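Local coordinates for protein AlyQ (Persicobacter sp. CCB-QB2, PDB 7D29) that probably binds carbohydrate, the calcium-bearing F5/8 type C beta-sandwich here being consistent with a carbohydrate-binding module of an alginate lyase, at residues Thr34-Asn39 and Asn124-Val129; Gln57-Trp62 and Ala130-Gly135. All blocks are in the same frame, centred on the assembly; numbering follows the deposited sequence.

Contact 1. Residues Thr34-Asn39 and Asn124-Val129; sequences TRWSAN and NSITEV. With CA (calcium ion), chain B.
Trp-36 to Ala-38 pair with Ile-126 to Asn-124 as an antiparallel beta ladder, buried beside the calcium site of an F5/8 type C beta-sandwich; the strand axes run at 173°. Trp-36 N donates to Ile-126 O (2.9 Å) and Trp-36 O takes the return bond, while Ala-38 exchanges bonds with Asn-124. Ala-38 O is gripped twice, by Asn-124 N and Asn-124 ND2, each at 2.9 Å and from opposite faces of the carbonyl plane; ND2 also serves Gly-40 O. On the face of Asn-124 and Ala-38, Trp-36 and Ile-126 lie side by side, CD1 of Ile-126 meeting the indole edge at CZ3 (4.0 Å), and Asn-124 O sits above the rim of one ring face. The other face carries the non-hydrogen-bonded pair Ser-37 and Ser-125, whose OG atoms share a hydrogen bond of 2.7 Å. Extended from CG, Arg-35 lays CD alongside Ser-125 CB and brings NE to Ser-37 OG (2.8 Å), which lies in the guanidinium plane. With an alanine here, the joined serine hydroxyls would probably lose their orienting N-H and Ser-125 CB its aliphatic neighbour. Beyond the ladder, calcium bridges the segments: Thr-127 O binds at 2.3 Å and Thr-34 chelates through O and OG1, the hydroxyl set between backbone N and carbonyl carbon (chi1 67°) to meet the metal. Asn-26 O, Asp-29 OD1 and Asn-31 O complete the site. Thr-127 and Glu-128 form a classic beta bulge against Ala-61 of strand 52-62, Ile-126 packs on Trp-62, and Trp-36 lies against Ile-45 of strand 44-49 with NE1 bonded to Ala-18 O.

Contact 2. Residues Gln57-Trp62 and Ala130-Gly135; sequences QVKAAW and AIFHAG
Ala-130 joins Lys-59 in a hydrogen-bonded antiparallel pair: Lys-59 N points almost straight at Ala-130 O (2.8 Å, 171° at the hydrogen), and Ala-130 N answers to Lys-59 O at 3.0 Å. Ile-131 follows as the non-hydrogen-bonded partner of Val-58 and puts its side chain on the other face of the sheet, where CG1 comes only loosely to Val-58 CG2 (4.5 Å); there Val-55 touches Ile-131 and Phe-103 touches Val-58. These are neighbouring strands, 52-62 and 123-133, of one antiparallel sheet of the F5/8 type C beta-sandwich, the first flanked on its other side by strand 99-108. Phe-132 next bonds its N to Gln-57 O at 2.8 Å, whereas the return bond from Gln-57 N to Phe-132 O is weak. Its ring is crossed at about a right angle by the extended chain of Lys-59, placed there by a chi1 of -54° that sets CG beside the backbone N. CD of Lys-59 comes within 3.3 Å of CE1 of Phe-132, CE makes a CH-pi contact over the ring face toward the rim, and NZ, 4.6 Å from the ring centroid, adds an off-centre cation-pi interaction. Gln-57, paired with Phe-132 and on the same face as Lys-59, brings OE1 near Phe-132 CG, its amide plane 67° from the ring. After His-133 has turned its side chain away to Met-7 and Tyr-9, Ala-134 comes back: its CB rests 3.6 Å from Gln-57 OE1 and near the rest of that amide, whose NE2 is held by Glu-137 and Ser-102, while Ala-134 N bonds to Asn-56 OD1.

How the contacts relate
Contacts 1 and 2 use successive parts of strand 123-133, joining it first to strand 36-39 and then to strand 52-62. The bulge at Thr-127 and Glu-128, within segment 124-129, lies between the two ladders: Thr-127 N and Glu-128 O probably both hydrogen-bond to Ala-61, so strand 52-62 continues alongside strand 123-133, on the side away from strand 36-39. Both contacts are mostly buried, their centres 15 Å apart on opposite sides of the chain's centre. Contact 1 is the more polar, with a serine pair, a carbonyl oxygen that accepts two hydrogen bonds and a shared metal. Contact 2 has no metal ligand, and its partly exposed lysine instead lies over a buried aromatic ring.

Contact 1. Residues Thr34-Asn39 and Asn124-Val129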
ATOM      1  N   THR A  34     -10.830   9.156  -4.113  1.00 10.18           N
ATOM      2  CA  THR A  34      -9.557   9.886  -4.349  1.00 10.11           C
ATOM      3  C   THR A  34      -8.398   8.895  -4.372  1.00 10.18           C
ATOM      4  O   THR A  34      -8.458   7.870  -3.658  1.00  9.98           O
ATOM      5  CB  THR A  34      -9.293  10.930  -3.273  1.00 10.41           C
ATOM      6  OG1 THR A  34      -9.062  10.236  -2.044  1.00  9.15           O
ATOM      7  CG2 THR A  34     -10.452  11.903  -3.126  1.00 10.88           C
ATOM      8  N   ARG A  35      -7.367   9.214  -5.105  1.00  9.61           N
ATOM      9  CA  ARG A  35      -6.254   8.271  -5.310  1.00  9.25           C
ATOM     10  C   ARG A  35      -4.916   8.979  -5.358  1.00  8.88           C
ATOM     11  O   ARG A  35      -4.849  10.203  -5.620  1.00  9.21           O
ATOM     12  CB  ARG A  35      -6.433   7.495  -6.623  1.00  9.09           C
ATOM     13  CG  ARG A  35      -6.275   8.376  -7.873  1.00  9.39           C
ATOM     14  CD  ARG A  35      -6.648   7.629  -9.132  1.00  9.99           C
ATOM     15  NE  ARG A  35      -6.387   8.420 -10.329  1.00 10.60           N
ATOM     16  CZ  ARG A  35      -7.281   9.131 -11.003  1.00 12.62           C
ATOM     17  NH1 ARG A  35      -8.552   9.187 -10.615  1.00 14.11           N
ATOM     18  NH2 ARG A  35      -6.886   9.812 -12.081  1.00 14.94           N
ATOM     19  N   TRP A  36      -3.878   8.186  -5.114  1.00  8.82           N
ATOM     20  CA  TRP A  36      -2.505   8.453  -5.610  1.00  8.42           C
ATOM     21  C   TRP A  36      -2.336   7.803  -6.975  1.00  8.66           C
ATOM     22  O   TRP A  36      -2.748   6.653  -7.132  1.00  9.00           O
ATOM     23  CB  TRP A  36      -1.475   7.909  -4.618  1.00  8.39           C
ATOM     24  CG  TRP A  36      -0.086   7.841  -5.164  1.00  8.88           C
ATOM     25  CD1 TRP A  36       0.704   8.898  -5.460  1.00  9.43           C
ATOM     26  CD2 TRP A  36       0.678   6.658  -5.479  1.00  9.34           C
ATOM     27  NE1 TRP A  36       1.876   8.474  -5.992  1.00 10.06           N
ATOM     28  CE2 TRP A  36       1.926   7.104  -5.969  1.00  9.61           C
ATOM     29  CE3 TRP A  36       0.429   5.276  -5.446  1.00  8.88           C
ATOM     30  CZ2 TRP A  36       2.948   6.215  -6.334  1.00  9.57           C
ATOM     31  CZ3 TRP A  36       1.451   4.415  -5.760  1.00  9.00           C
ATOM     32  CH2 TRP A  36       2.665   4.874  -6.276  1.00  9.38           C
ATOM     33  N   SER A  37      -1.772   8.526  -7.934  1.00  8.08           N
ATOM     34  CA  SER A  37      -1.406   7.963  -9.250  1.00  8.82           C
ATOM     35  C   SER A  37       0.046   8.328  -9.561  1.00  9.10           C
ATOM     36  O   SER A  37       0.443   9.502  -9.425  1.00  8.66           O
ATOM     37  CB  SER A  37      -2.304   8.384 -10.385  1.00  9.21           C
ATOM     38  OG  SER A  37      -3.646   7.946 -10.204  1.00 10.22           O
ATOM     39  N   ALA A  38       0.763   7.346 -10.060  1.00  8.80           N
ATOM     40  CA  ALA A  38       2.093   7.534 -10.670  1.00  9.27           C
ATOM     41  C   ALA A  38       2.248   6.511 -11.769  1.00 10.62           C
ATOM     42  O   ALA A  38       1.997   5.296 -11.567  1.00 10.02           O
ATOM     43  CB  ALA A  38       3.186   7.442  -9.664  1.00  9.95           C
ATOM     44  N   ASN A  39       2.696   6.994 -12.932  1.00 11.57           N
ATOM     45  CA  ASN A  39       2.789   6.166 -14.145  1.00 12.88           C
ATOM     46  C   ASN A  39       4.151   5.476 -14.188  1.00 12.98           C
ATOM     47  O   ASN A  39       5.200   6.135 -13.975  1.00 13.71           O
ATOM     48  CB  ASN A  39       2.575   7.036 -15.376  1.00 14.49           C
ATOM     49  CG  ASN A  39       2.158   6.206 -16.566  1.00 17.34           C
ATOM     50  OD1 ASN A  39       1.898   5.015 -16.439  1.00 16.27           O
ATOM     51  ND2 ASN A  39       2.134   6.838 -17.739  1.00 19.77           N
ATOM     52  N   ASN A 124       0.087   3.173 -11.765  1.00 10.24           N
ATOM     53  CA  ASN A 124      -0.097   2.667 -10.389  1.00  9.57           C
ATOM     54  C   ASN A 124      -1.033   3.633  -9.702  1.00  9.00           C
ATOM     55  O   ASN A 124      -0.656   4.810  -9.466  1.00  8.58           O
ATOM     56  CB  ASN A 124       1.223   2.572  -9.654  1.00  9.73           C
ATOM     57  CG  ASN A 124       2.223   1.816 -10.461  1.00 10.06           C
ATOM     58  OD1 ASN A 124       2.192   0.595 -10.517  1.00  9.17           O
ATOM     59  ND2 ASN A 124       3.078   2.593 -11.134  1.00 10.72           N
ATOM     60  N   SER A 125      -2.225   3.150  -9.335  1.00  8.84           N
ATOM     61  CA  SER A 125      -3.270   4.017  -8.765  1.00  8.37           C
ATOM     62  C   SER A 125      -3.925   3.310  -7.576  1.00  7.62           C
ATOM     63  O   SER A 125      -4.550   2.286  -7.756  1.00  7.47           O
ATOM     64  CB  SER A 125      -4.295   4.424  -9.767  1.00  8.76           C
ATOM     65  OG  SER A 125      -3.719   5.261 -10.762  1.00  9.03           O
ATOM     66  N   ILE A 126      -3.784   3.930  -6.424  1.00  7.00           N
ATOM     67  CA  ILE A 126      -4.213   3.373  -5.108  1.00  6.86           C
ATOM     68  C   ILE A 126      -5.148   4.389  -4.484  1.00  6.99           C
ATOM     69  O   ILE A 126      -4.757   5.584  -4.320  1.00  7.27           O
ATOM     70  CB  ILE A 126      -2.990   3.066  -4.207  1.00  6.75           C
ATOM     71  CG1 ILE A 126      -2.111   1.986  -4.858  1.00  7.44           C
ATOM     72  CG2 ILE A 126      -3.437   2.565  -2.838  1.00  6.81           C
ATOM     73  CD1 ILE A 126      -0.865   1.677  -4.103  1.00  7.29           C
ATOM     74  N   THR A 127      -6.326   3.943  -4.025  1.00  7.43           N
ATOM     75  CA  THR A 127      -7.276   4.866  -3.403  1.00  7.72           C
ATOM     76  C   THR A 127      -7.173   4.930  -1.881  1.00  8.47           C
ATOM     77  O   THR A 127      -7.512   5.998  -1.306  1.00  8.93           O
ATOM     78  CB  THR A 127      -8.697   4.471  -3.795  1.00  8.23           C
ATOM     79  OG1 THR A 127      -8.983   3.168  -3.291  1.00  8.44           O
ATOM     80  CG2 THR A 127      -8.903   4.534  -5.281  1.00  8.40           C
ATOM     81  N   GLU A 128      -6.712   3.880  -1.224  1.00  8.44           N
ATOM     82  CA  GLU A 128      -6.627   3.836   0.256  0.51  8.92           C
ATOM     83  C   GLU A 128      -5.586   2.798   0.655  1.00  8.16           C
ATOM     84  O   GLU A 128      -5.500   1.774   0.006  1.00  7.07           O
ATOM     85  CB  GLU A 128      -7.956   3.467   0.933  0.51  9.42           C
ATOM     86  CG  GLU A 128      -8.068   3.764   2.439  0.51 10.52           C
ATOM     87  CD  GLU A 128      -9.482   3.524   3.000  0.51 11.38           C
ATOM     88  OE1 GLU A 128     -10.314   2.891   2.270  0.51 13.22           O
ATOM     89  OE2 GLU A 128      -9.804   3.944   4.135  0.51 10.49           O
ATOM     90  N   VAL A 129      -4.876   3.092   1.731  1.00  8.38           N
ATOM     91  CA  VAL A 129      -3.956   2.120   2.356  1.00  8.33           C
ATOM     92  C   VAL A 129      -4.196   2.168   3.863  1.00  8.25           C
ATOM     93  O   VAL A 129      -4.394   3.265   4.458  1.00  7.90           O
ATOM     94  CB  VAL A 129      -2.485   2.416   2.022  1.00  8.48           C
ATOM     95  CG1 VAL A 129      -1.557   1.554   2.826  1.00  8.38           C
ATOM     96  CG2 VAL A 129      -2.215   2.263   0.539  1.00  8.19           C
TER
HETATM   97 CA    CA B 401      -8.433   8.078  -1.093  1.00 14.20          CA

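Contact 2. Residues Gln57-Trp62 and Ala130-Gly135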
ATOM      1  N   GLN A  57       0.284  -6.864   8.451  1.00  7.79           N
ATOM      2  CA  GLN A  57      -0.748  -6.787   7.403  1.00  8.80           C
ATOM      3  C   GLN A  57      -0.781  -5.362   6.845  1.00  7.81           C
ATOM      4  O   GLN A  57      -0.767  -4.394   7.598  1.00  6.91           O
ATOM      5  CB  GLN A  57      -2.107  -7.246   7.957  1.00  9.71           C
ATOM      6  CG  GLN A  57      -3.235  -7.210   6.952  1.00 11.02           C
ATOM      7  CD  GLN A  57      -4.517  -7.645   7.614  1.00 12.97           C
ATOM      8  OE1 GLN A  57      -5.196  -6.842   8.233  1.00 15.82           O
ATOM      9  NE2 GLN A  57      -4.724  -8.960   7.667  1.00 14.06           N
ATOM     10  N   VAL A  58      -0.902  -5.295   5.528  1.00  8.14           N
ATOM     11  CA  VAL A  58      -1.085  -4.020   4.800  1.00  8.17           C
ATOM     12  C   VAL A  58      -2.303  -4.221   3.920  1.00  8.30           C
ATOM     13  O   VAL A  58      -2.361  -5.222   3.207  1.00  8.63           O
ATOM     14  CB  VAL A  58       0.150  -3.610   3.972  1.00  8.83           C
ATOM     15  CG1 VAL A  58      -0.120  -2.386   3.116  1.00  9.04           C
ATOM     16  CG2 VAL A  58       1.348  -3.377   4.847  1.00  8.74           C
ATOM     17  N   LYS A  59      -3.246  -3.295   3.990  1.00  8.67           N
ATOM     18  CA  LYS A  59      -4.435  -3.324   3.101  1.00  8.87           C
ATOM     19  C   LYS A  59      -4.277  -2.226   2.078  1.00  8.94           C
ATOM     20  O   LYS A  59      -3.897  -1.086   2.411  1.00  8.40           O
ATOM     21  CB  LYS A  59      -5.740  -3.155   3.855  1.00  9.40           C
ATOM     22  CG  LYS A  59      -5.946  -4.138   4.982  1.00 11.42           C
ATOM     23  CD  LYS A  59      -7.300  -3.971   5.641  1.00 13.55           C
ATOM     24  CE  LYS A  59      -7.476  -4.970   6.766  1.00 15.99           C
ATOM     25  NZ  LYS A  59      -8.901  -5.139   7.100  1.00 21.26           N
ATOM     26  N   ALA A  60      -4.576  -2.532   0.822  1.00  8.73           N
ATOM     27  CA  ALA A  60      -4.605  -1.474  -0.204  1.00  7.77           C
ATOM     28  C   ALA A  60      -5.905  -1.614  -0.988  1.00  8.12           C
ATOM     29  O   ALA A  60      -6.263  -2.743  -1.337  1.00  8.81           O
ATOM     30  CB  ALA A  60      -3.410  -1.545  -1.108  1.00  8.58           C
ATOM     31  N   ALA A  61      -6.547  -0.492  -1.281  1.00  7.30           N
ATOM     32  CA  ALA A  61      -7.708  -0.420  -2.197  1.00  7.36           C
ATOM     33  C   ALA A  61      -7.186   0.144  -3.497  1.00  7.97           C
ATOM     34  O   ALA A  61      -6.552   1.178  -3.480  1.00  7.99           O
ATOM     35  CB  ALA A  61      -8.817   0.471  -1.670  1.00  7.22           C
ATOM     36  N   TRP A  62      -7.460  -0.536  -4.565  1.00  7.53           N
ATOM     37  CA  TRP A  62      -6.880  -0.217  -5.885  1.00  8.40           C
ATOM     38  C   TRP A  62      -7.892   0.583  -6.700  1.00  9.46           C
ATOM     39  O   TRP A  62      -9.080   0.254  -6.694  1.00  9.22           O
ATOM     40  CB  TRP A  62      -6.486  -1.524  -6.581  1.00  7.94           C
ATOM     41  CG  TRP A  62      -5.353  -2.211  -5.891  1.00  7.97           C
ATOM     42  CD1 TRP A  62      -5.448  -3.217  -4.959  1.00  8.42           C
ATOM     43  CD2 TRP A  62      -3.960  -1.948  -6.048  1.00  7.87           C
ATOM     44  NE1 TRP A  62      -4.213  -3.557  -4.497  1.00  8.49           N
ATOM     45  CE2 TRP A  62      -3.275  -2.821  -5.171  1.00  8.49           C
ATOM     46  CE3 TRP A  62      -3.209  -1.032  -6.812  1.00  8.43           C
ATOM     47  CZ2 TRP A  62      -1.893  -2.814  -5.078  1.00  8.62           C
ATOM     48  CZ3 TRP A  62      -1.837  -1.061  -6.725  1.00  8.15           C
ATOM     49  CH2 TRP A  62      -1.195  -1.928  -5.850  1.00  8.24           C
ATOM     50  N   ALA A 130      -4.120   1.008   4.500  1.00  8.65           N
ATOM     51  CA  ALA A 130      -4.137   0.940   5.962  1.00  9.28           C
ATOM     52  C   ALA A 130      -3.133  -0.128   6.380  1.00  9.51           C
ATOM     53  O   ALA A 130      -2.904  -1.093   5.632  1.00  9.23           O
ATOM     54  CB  ALA A 130      -5.505   0.695   6.533  1.00  9.47           C
ATOM     55  N   ILE A 131      -2.556   0.080   7.561  1.00  8.59           N
ATOM     56  CA  ILE A 131      -1.424  -0.756   8.033  1.00  9.24           C
ATOM     57  C   ILE A 131      -1.847  -1.278   9.389  1.00  9.82           C
ATOM     58  O   ILE A 131      -2.178  -0.432  10.315  1.00 11.72           O
ATOM     59  CB  ILE A 131      -0.126   0.057   8.031  1.00  9.52           C
ATOM     60  CG1 ILE A 131       0.158   0.546   6.612  1.00 10.67           C
ATOM     61  CG2 ILE A 131       1.033  -0.743   8.612  1.00  8.84           C
ATOM     62  CD1 ILE A 131       1.318   1.489   6.504  1.00 12.47           C
ATOM     63  N   PHE A 132      -1.658  -2.580   9.595  1.00  8.83           N
ATOM     64  CA  PHE A 132      -2.222  -3.281  10.757  1.00  9.74           C
ATOM     65  C   PHE A 132      -1.231  -4.164  11.496  1.00 10.76           C
ATOM     66  O   PHE A 132      -0.256  -4.703  10.947  1.00  9.56           O
ATOM     67  CB  PHE A 132      -3.348  -4.203  10.310  1.00 11.51           C
ATOM     68  CG  PHE A 132      -4.522  -3.476   9.740  1.00 13.44           C
ATOM     69  CD1 PHE A 132      -4.450  -2.963   8.456  1.00 15.30           C
ATOM     70  CD2 PHE A 132      -5.619  -3.177  10.528  1.00 16.44           C
ATOM     71  CE1 PHE A 132      -5.546  -2.333   7.899  1.00 16.88           C
ATOM     72  CE2 PHE A 132      -6.707  -2.501   9.973  1.00 16.40           C
ATOM     73  CZ  PHE A 132      -6.633  -2.037   8.696  1.00 15.76           C
ATOM     74  N   HIS A 133      -1.582  -4.375  12.756  1.00 10.78           N
ATOM     75  CA  HIS A 133      -1.156  -5.543  13.554  1.00 11.44           C
ATOM     76  C   HIS A 133      -2.413  -6.351  13.757  1.00 12.56           C
ATOM     77  O   HIS A 133      -3.210  -5.996  14.674  1.00 12.45           O
ATOM     78  CB  HIS A 133      -0.498  -5.160  14.863  1.00 11.91           C
ATOM     79  CG  HIS A 133       0.122  -6.338  15.550  1.00 12.81           C
ATOM     80  ND1 HIS A 133       0.802  -6.213  16.737  1.00 15.07           N
ATOM     81  CD2 HIS A 133       0.226  -7.629  15.178  1.00 14.92           C
ATOM     82  CE1 HIS A 133       1.259  -7.404  17.100  1.00 15.50           C
ATOM     83  NE2 HIS A 133       0.917  -8.298  16.156  1.00 13.23           N
ATOM     84  N   ALA A 134      -2.683  -7.278  12.841  1.00 13.93           N
ATOM     85  CA  ALA A 134      -3.960  -8.014  12.800  1.00 14.84           C
ATOM     86  C   ALA A 134      -3.901  -9.218  13.750  1.00 18.47           C
ATOM     87  O   ALA A 134      -2.830  -9.849  13.921  1.00 16.20           O
ATOM     88  CB  ALA A 134      -4.294  -8.400  11.382  1.00 15.01           C
ATOM     89  N   GLY A 135      -5.019  -9.559  14.379  1.00 20.30           N
ATOM     90  CA  GLY A 135      -5.087 -10.829  15.125  1.00 24.76           C
ATOM     91  C   GLY A 135      -5.780 -11.890  14.287  1.00 27.89           C
ATOM     92  O   GLY A 135      -5.925 -11.666  13.063  1.00 25.07           O
TER